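Local coordinates for protein glucose-6-phosphate dehydrogenase (Trypanosoma cruzi, PDB 5AQ1) that catalyses the NADP-dependent oxidation of glucose 6-phosphate, the first NADPH-producing step of the pentose phosphate pathway, at residues L69-S74 / G113-D118; I240-I245 / P360-A365. One frame throughout, in Å; residues are numbered along the deposited sequence.

How the contacts relate
Contact 1 comes first along the chain and closes before contact 2 opens, and the two lie on opposite sides of the chain's centre, with centres about 44 Å apart and nearest atoms about 30 Å apart. They share no sheet. Contact 1 sits at the end of strand 67-72 in the parallel sheet of the coenzyme-binding domain and grips the 2'-phosphate of NADPH. Contact 2 joins strands 240-248 and 361-366 inside the mixed sheet of the C-terminal domain; the side chain of I245 is about 12 Å from bound glucose 6-phosphate. Contact 1 thus holds the coenzyme by its adenosine 2'-phosphate, while contact 2 lies within the large sheet of the C-terminal domain.

Contact 1 (L69-S74 / G113-D118); sequences LGYARS and GSYDRD. With NDP (NADPH dihydro-nicotinamide-adenine-dinucleotide phosphate), chain G.
Y115 and R73 meet around the 2'-phosphate of NADPH, at the end of strand 67-72 in the parallel, Rossmann-type sheet that binds the coenzyme. Phosphate oxygen O3X is gripped three times: by Y115 OH at 2.6 Å, by R73 N, and by R73 NE at 3.0 Å along a nearly straight N-H line (164°). R73 NH2 donates to O1X at 2.9 Å, and S74 serves O2X with both its backbone N and OG. Arginine suits this place because its guanidinium does two jobs: its edge meets the phosphate in plane, while one face lies against adenine N3A, a bend at chi3 (-55°) turning the group back toward the coenzyme. This phosphate distinguishes NADP from NAD, so the cluster is consistent with recognition of NADP.

Behind it, 113-118 is fastened to the strand end by two bonds. G113 N donates to A72 O from well above the carbonyl plane, and Y71 OH donates to S114 O, in the carbonyl plane, at 2.7 Å. Glycine suits 113, with Y71 OH packed close to its backbone, 3.4 Å from G113 C. Y71 runs alongside Y115 in the opposite direction. The small A72 lets Y115 OH come close to its CB. S114 OG bonds to D120 and also accepts from R117 N in an ST motif. R73 also crosses Y115 at about a right angle, R73 CG lying 3.7 Å from Y115 CE2, with the guanidinium and ring planes 32° apart.

Contact 2 (I240-I245 / P360-A365); sequences IACVQI and PFIIRA
V243 lies side by side with F361, both side chains pointing the same way, and its CB comes 3.5 Å from ring atom CD2. Both CG1 and CG2 of the valine also touch the ring, and this branching at CB suits a residue that must fill space close to an extended backbone. Next along the same face, I245 and I363 run alongside each other and meet through their CD1 methyls at 3.7 Å. On the face of Q244 and I362, the glutamine CG packs against I362 CB. Beyond it the extended glutamine chain brings OE1 over one face of the R364 guanidinium, offset toward its rim, Q244 OE1 lying 3.5 Å from R364 NE with the amide and guanidinium planes 21° apart. The two are not hydrogen-bonded; R364 NE bonds instead to T246 OG1. C242 SG, set opposite the backbone N (chi1 180°), reaches I362 CG1.

Between these two faces the backbones form a parallel pair inside the mixed sheet of the C-terminal domain, their axes 4.7 Å apart at 16°. V243 N donates to P360 O and I362 N to V243 O; I245 N then donates to I362 O at 2.8 Å, and R364 N to I245 O. All four bonds are nearly straight. Proline is tolerated at 360 because the pairing there uses its carbonyl.

Farther out, the sheet continues on both sides: A241 and C242 together face Q379 of strand 373-380 in a classic beta bulge, while F361 and I363 pair with L349 and L347. Helix 264-282 packs on F361 and I363 through L278 and L274. On the other face, I501 of helix 495-504 touches both Q244 and R364.

Contact 1 (L69-S74 / G113-D118)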
# COMPACT_ATOMS: atom_id res chain seq x y z
N LEU B 69 -15.49 43.85 -29.41
CA LEU B 69 -14.84 45.04 -29.95
C LEU B 69 -13.36 44.77 -30.25
O LEU B 69 -12.57 44.51 -29.34
CB LEU B 69 -14.98 46.20 -28.96
CG LEU B 69 -14.21 47.51 -29.18
CD1 LEU B 69 -14.57 48.15 -30.51
CD2 LEU B 69 -14.46 48.47 -28.03
N GLY B 70 -13.01 44.81 -31.53
CA GLY B 70 -11.62 44.71 -31.94
C GLY B 70 -10.92 46.04 -31.75
O GLY B 70 -11.52 47.09 -31.97
N TYR B 71 -9.65 45.98 -31.35
CA TYR B 71 -8.85 47.19 -31.12
C TYR B 71 -7.41 46.97 -31.57
O TYR B 71 -6.75 46.05 -31.12
CB TYR B 71 -8.89 47.56 -29.64
CG TYR B 71 -8.17 48.85 -29.30
CD1 TYR B 71 -6.80 48.86 -29.06
CD2 TYR B 71 -8.86 50.05 -29.22
CE1 TYR B 71 -6.14 50.03 -28.75
CE2 TYR B 71 -8.21 51.23 -28.90
CZ TYR B 71 -6.85 51.21 -28.67
OH TYR B 71 -6.19 52.38 -28.35
N ALA B 72 -6.93 47.83 -32.47
CA ALA B 72 -5.55 47.77 -32.95
C ALA B 72 -5.18 49.06 -33.69
O ALA B 72 -6.03 49.90 -33.96
CB ALA B 72 -5.34 46.56 -33.85
N ARG B 73 -3.89 49.19 -34.03
CA ARG B 73 -3.39 50.39 -34.70
C ARG B 73 -3.77 50.45 -36.18
O ARG B 73 -3.87 51.55 -36.75
CB ARG B 73 -1.87 50.48 -34.58
CG ARG B 73 -1.34 50.50 -33.15
CD ARG B 73 0.17 50.41 -33.12
NE ARG B 73 0.65 49.23 -33.85
CZ ARG B 73 1.90 49.05 -34.27
NH1 ARG B 73 2.85 49.95 -34.02
NH2 ARG B 73 2.22 47.95 -34.93
N SER B 74 -3.96 49.29 -36.80
CA SER B 74 -4.33 49.22 -38.21
C SER B 74 -5.66 49.92 -38.49
O SER B 74 -6.60 49.82 -37.69
CB SER B 74 -4.42 47.77 -38.69
OG SER B 74 -3.15 47.16 -38.77
N GLY B 113 -6.63 52.53 -32.74
CA GLY B 113 -5.97 53.26 -31.66
C GLY B 113 -4.59 52.71 -31.33
O GLY B 113 -4.26 51.59 -31.71
N SER B 114 -3.80 53.50 -30.62
CA SER B 114 -2.46 53.09 -30.19
C SER B 114 -2.50 52.28 -28.89
O SER B 114 -3.55 52.14 -28.26
CB SER B 114 -1.58 54.32 -30.00
OG SER B 114 -1.95 55.01 -28.82
N TYR B 115 -1.35 51.75 -28.50
CA TYR B 115 -1.22 50.92 -27.31
C TYR B 115 -0.54 51.65 -26.14
O TYR B 115 -0.28 51.04 -25.10
CB TYR B 115 -0.42 49.65 -27.65
CG TYR B 115 -1.04 48.80 -28.74
CD1 TYR B 115 -2.35 48.34 -28.64
CD2 TYR B 115 -0.30 48.44 -29.87
CE1 TYR B 115 -2.91 47.57 -29.64
CE2 TYR B 115 -0.86 47.67 -30.87
CZ TYR B 115 -2.16 47.23 -30.76
OH TYR B 115 -2.70 46.46 -31.75
N ASP B 116 -0.26 52.94 -26.30
CA ASP B 116 0.45 53.72 -25.28
C ASP B 116 -0.23 55.05 -24.88
O ASP B 116 -0.15 55.45 -23.72
CB ASP B 116 1.90 53.99 -25.73
CG ASP B 116 1.99 54.68 -27.08
OD1 ASP B 116 0.96 54.78 -27.79
OD2 ASP B 116 3.09 55.14 -27.45
N ARG B 117 -0.90 55.72 -25.82
CA ARG B 117 -1.51 57.03 -25.56
C ARG B 117 -2.80 56.94 -24.75
O ARG B 117 -3.72 56.21 -25.11
CB ARG B 117 -1.81 57.74 -26.88
CG ARG B 117 -0.58 58.21 -27.63
CD ARG B 117 -0.94 58.72 -29.01
NE ARG B 117 -1.43 60.10 -28.94
CZ ARG B 117 -2.70 60.50 -29.09
NH1 ARG B 117 -3.69 59.65 -29.34
NH2 ARG B 117 -2.98 61.80 -28.99
N ASP B 118 -2.87 57.71 -23.66
CA ASP B 118 -4.04 57.73 -22.77
C ASP B 118 -5.30 58.23 -23.46
O ASP B 118 -6.41 57.86 -23.08
CB ASP B 118 -3.77 58.60 -21.54
CG ASP B 118 -2.84 57.94 -20.52
OD1 ASP B 118 -2.76 56.69 -20.48
OD2 ASP B 118 -2.20 58.68 -19.75
PA NDP G . 1.34 39.26 -33.97
O1A NDP G . 2.81 39.36 -34.32
O2A NDP G . 0.36 38.74 -35.00
O5B NDP G . 0.89 40.70 -33.43
C5B NDP G . -0.46 40.90 -33.00
C4B NDP G . -0.93 42.30 -33.37
O4B NDP G . -0.24 43.24 -32.53
C3B NDP G . -0.65 42.71 -34.81
O3B NDP G . -1.76 42.50 -35.69
C2B NDP G . -0.33 44.18 -34.70
O2B NDP G . -1.52 44.95 -34.86
C1B NDP G . 0.21 44.36 -33.30
N9A NDP G . 1.70 44.45 -33.33
C8A NDP G . 2.56 43.60 -33.93
N7A NDP G . 3.84 44.01 -33.75
C5A NDP G . 3.80 45.14 -33.03
C6A NDP G . 4.79 46.10 -32.48
N6A NDP G . 6.12 45.90 -32.69
N1A NDP G . 4.33 47.16 -31.77
C2A NDP G . 3.02 47.36 -31.55
N3A NDP G . 2.07 46.53 -32.02
C4A NDP G . 2.39 45.43 -32.75
O3 NDP G . 1.18 38.42 -32.60
PN NDP G . 0.35 37.04 -32.50
O1N NDP G . -1.11 37.27 -32.82
O2N NDP G . 1.12 35.97 -33.25
O5D NDP G . 0.46 36.73 -30.93
C5D NDP G . -0.17 37.57 -29.95
C4D NDP G . 0.28 37.13 -28.56
O4D NDP G . -0.10 35.77 -28.32
C3D NDP G . 1.79 37.19 -28.42
O3D NDP G . 2.15 37.69 -27.12
C2D NDP G . 2.25 35.76 -28.58
O2D NDP G . 3.48 35.50 -27.88
C1D NDP G . 1.05 34.97 -28.05
N1N NDP G . 0.97 33.62 -28.65
C2N NDP G . 0.46 33.46 -29.88
C3N NDP G . 0.39 32.20 -30.48
C7N NDP G . -0.20 32.04 -31.86
O7N NDP G . -0.83 31.02 -32.11
N7N NDP G . -0.02 32.99 -32.78
C4N NDP G . 0.88 30.97 -29.76
C5N NDP G . 1.41 31.29 -28.44
C6N NDP G . 1.43 32.59 -27.94
P2B NDP G . -1.52 46.50 -35.30
O1X NDP G . -0.21 46.73 -36.03
O2X NDP G . -2.73 46.55 -36.20
O3X NDP G . -1.64 47.27 -34.01

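Contact 2 (I240-I245 / P360-A365)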
# COMPACT_ATOMS: atom_id res chain seq x y z
N ILE B 240 4.58 3.04 -9.82
CA ILE B 240 5.05 3.74 -11.01
C ILE B 240 6.58 3.69 -11.12
O ILE B 240 7.29 4.04 -10.18
CB ILE B 240 4.57 5.21 -11.05
CG1 ILE B 240 3.05 5.25 -11.15
CG2 ILE B 240 5.20 5.95 -12.22
CD1 ILE B 240 2.45 6.63 -10.98
N ALA B 241 7.05 3.25 -12.28
CA ALA B 241 8.48 3.14 -12.57
C ALA B 241 9.02 4.38 -13.27
O ALA B 241 10.15 4.78 -13.03
CB ALA B 241 8.74 1.90 -13.42
N CYS B 242 8.21 4.96 -14.16
CA CYS B 242 8.65 6.08 -14.97
C CYS B 242 7.46 6.82 -15.59
O CYS B 242 6.47 6.20 -15.99
CB CYS B 242 9.58 5.58 -16.08
SG CYS B 242 10.19 6.88 -17.17
N VAL B 243 7.57 8.15 -15.68
CA VAL B 243 6.55 8.99 -16.32
C VAL B 243 7.18 9.78 -17.46
O VAL B 243 8.18 10.47 -17.26
CB VAL B 243 5.92 9.97 -15.31
CG1 VAL B 243 4.95 10.91 -16.01
CG2 VAL B 243 5.21 9.20 -14.20
N GLN B 244 6.60 9.67 -18.65
CA GLN B 244 7.10 10.38 -19.83
C GLN B 244 6.03 11.32 -20.37
O GLN B 244 4.88 10.93 -20.56
CB GLN B 244 7.52 9.39 -20.92
CG GLN B 244 8.39 10.02 -22.01
CD GLN B 244 8.65 9.09 -23.17
OE1 GLN B 244 9.79 8.76 -23.47
NE2 GLN B 244 7.59 8.67 -23.84
N ILE B 245 6.43 12.57 -20.61
CA ILE B 245 5.56 13.58 -21.22
C ILE B 245 6.20 14.01 -22.54
O ILE B 245 7.35 14.48 -22.55
CB ILE B 245 5.36 14.79 -20.29
CG1 ILE B 245 4.74 14.35 -18.96
CG2 ILE B 245 4.46 15.82 -20.95
CD1 ILE B 245 4.78 15.40 -17.87
N PRO B 360 11.75 8.69 -12.14
CA PRO B 360 12.21 9.65 -13.13
C PRO B 360 11.07 10.21 -13.99
O PRO B 360 10.21 9.46 -14.45
CB PRO B 360 13.17 8.82 -14.00
CG PRO B 360 12.67 7.43 -13.87
CD PRO B 360 12.18 7.32 -12.46
N PHE B 361 11.09 11.52 -14.20
CA PHE B 361 10.14 12.18 -15.09
C PHE B 361 10.86 12.63 -16.35
O PHE B 361 11.74 13.49 -16.29
CB PHE B 361 9.49 13.37 -14.39
CG PHE B 361 8.43 12.96 -13.42
CD1 PHE B 361 8.76 12.62 -12.12
CD2 PHE B 361 7.11 12.90 -13.81
CE1 PHE B 361 7.78 12.24 -11.22
CE2 PHE B 361 6.12 12.52 -12.91
CZ PHE B 361 6.46 12.19 -11.62
N ILE B 362 10.48 12.03 -17.48
CA ILE B 362 11.07 12.36 -18.77
C ILE B 362 10.18 13.36 -19.49
O ILE B 362 9.04 13.04 -19.84
CB ILE B 362 11.22 11.12 -19.67
CG1 ILE B 362 11.83 9.94 -18.91
CG2 ILE B 362 12.06 11.45 -20.90
CD1 ILE B 362 13.18 10.22 -18.31
N ILE B 363 10.68 14.57 -19.69
CA ILE B 363 9.97 15.58 -20.47
C ILE B 363 10.68 15.70 -21.81
O ILE B 363 11.88 15.98 -21.84
CB ILE B 363 10.00 16.97 -19.80
CG1 ILE B 363 9.67 16.90 -18.31
CG2 ILE B 363 9.05 17.93 -20.53
CD1 ILE B 363 8.20 16.68 -18.00
N ARG B 364 9.97 15.49 -22.90
CA ARG B 364 10.56 15.70 -24.22
C ARG B 364 9.67 16.51 -25.15
O ARG B 364 8.44 16.40 -25.12
CB ARG B 364 10.99 14.38 -24.86
CG ARG B 364 9.89 13.34 -24.98
CD ARG B 364 10.44 12.06 -25.57
NE ARG B 364 9.36 11.19 -26.02
CZ ARG B 364 9.46 10.28 -26.98
NH1 ARG B 364 10.61 10.09 -27.63
NH2 ARG B 364 8.40 9.55 -27.30
N ALA B 365 10.31 17.35 -25.95
CA ALA B 365 9.62 18.28 -26.83
C ALA B 365 10.52 18.60 -28.01
O ALA B 365 11.69 18.94 -27.83
CB ALA B 365 9.26 19.55 -26.07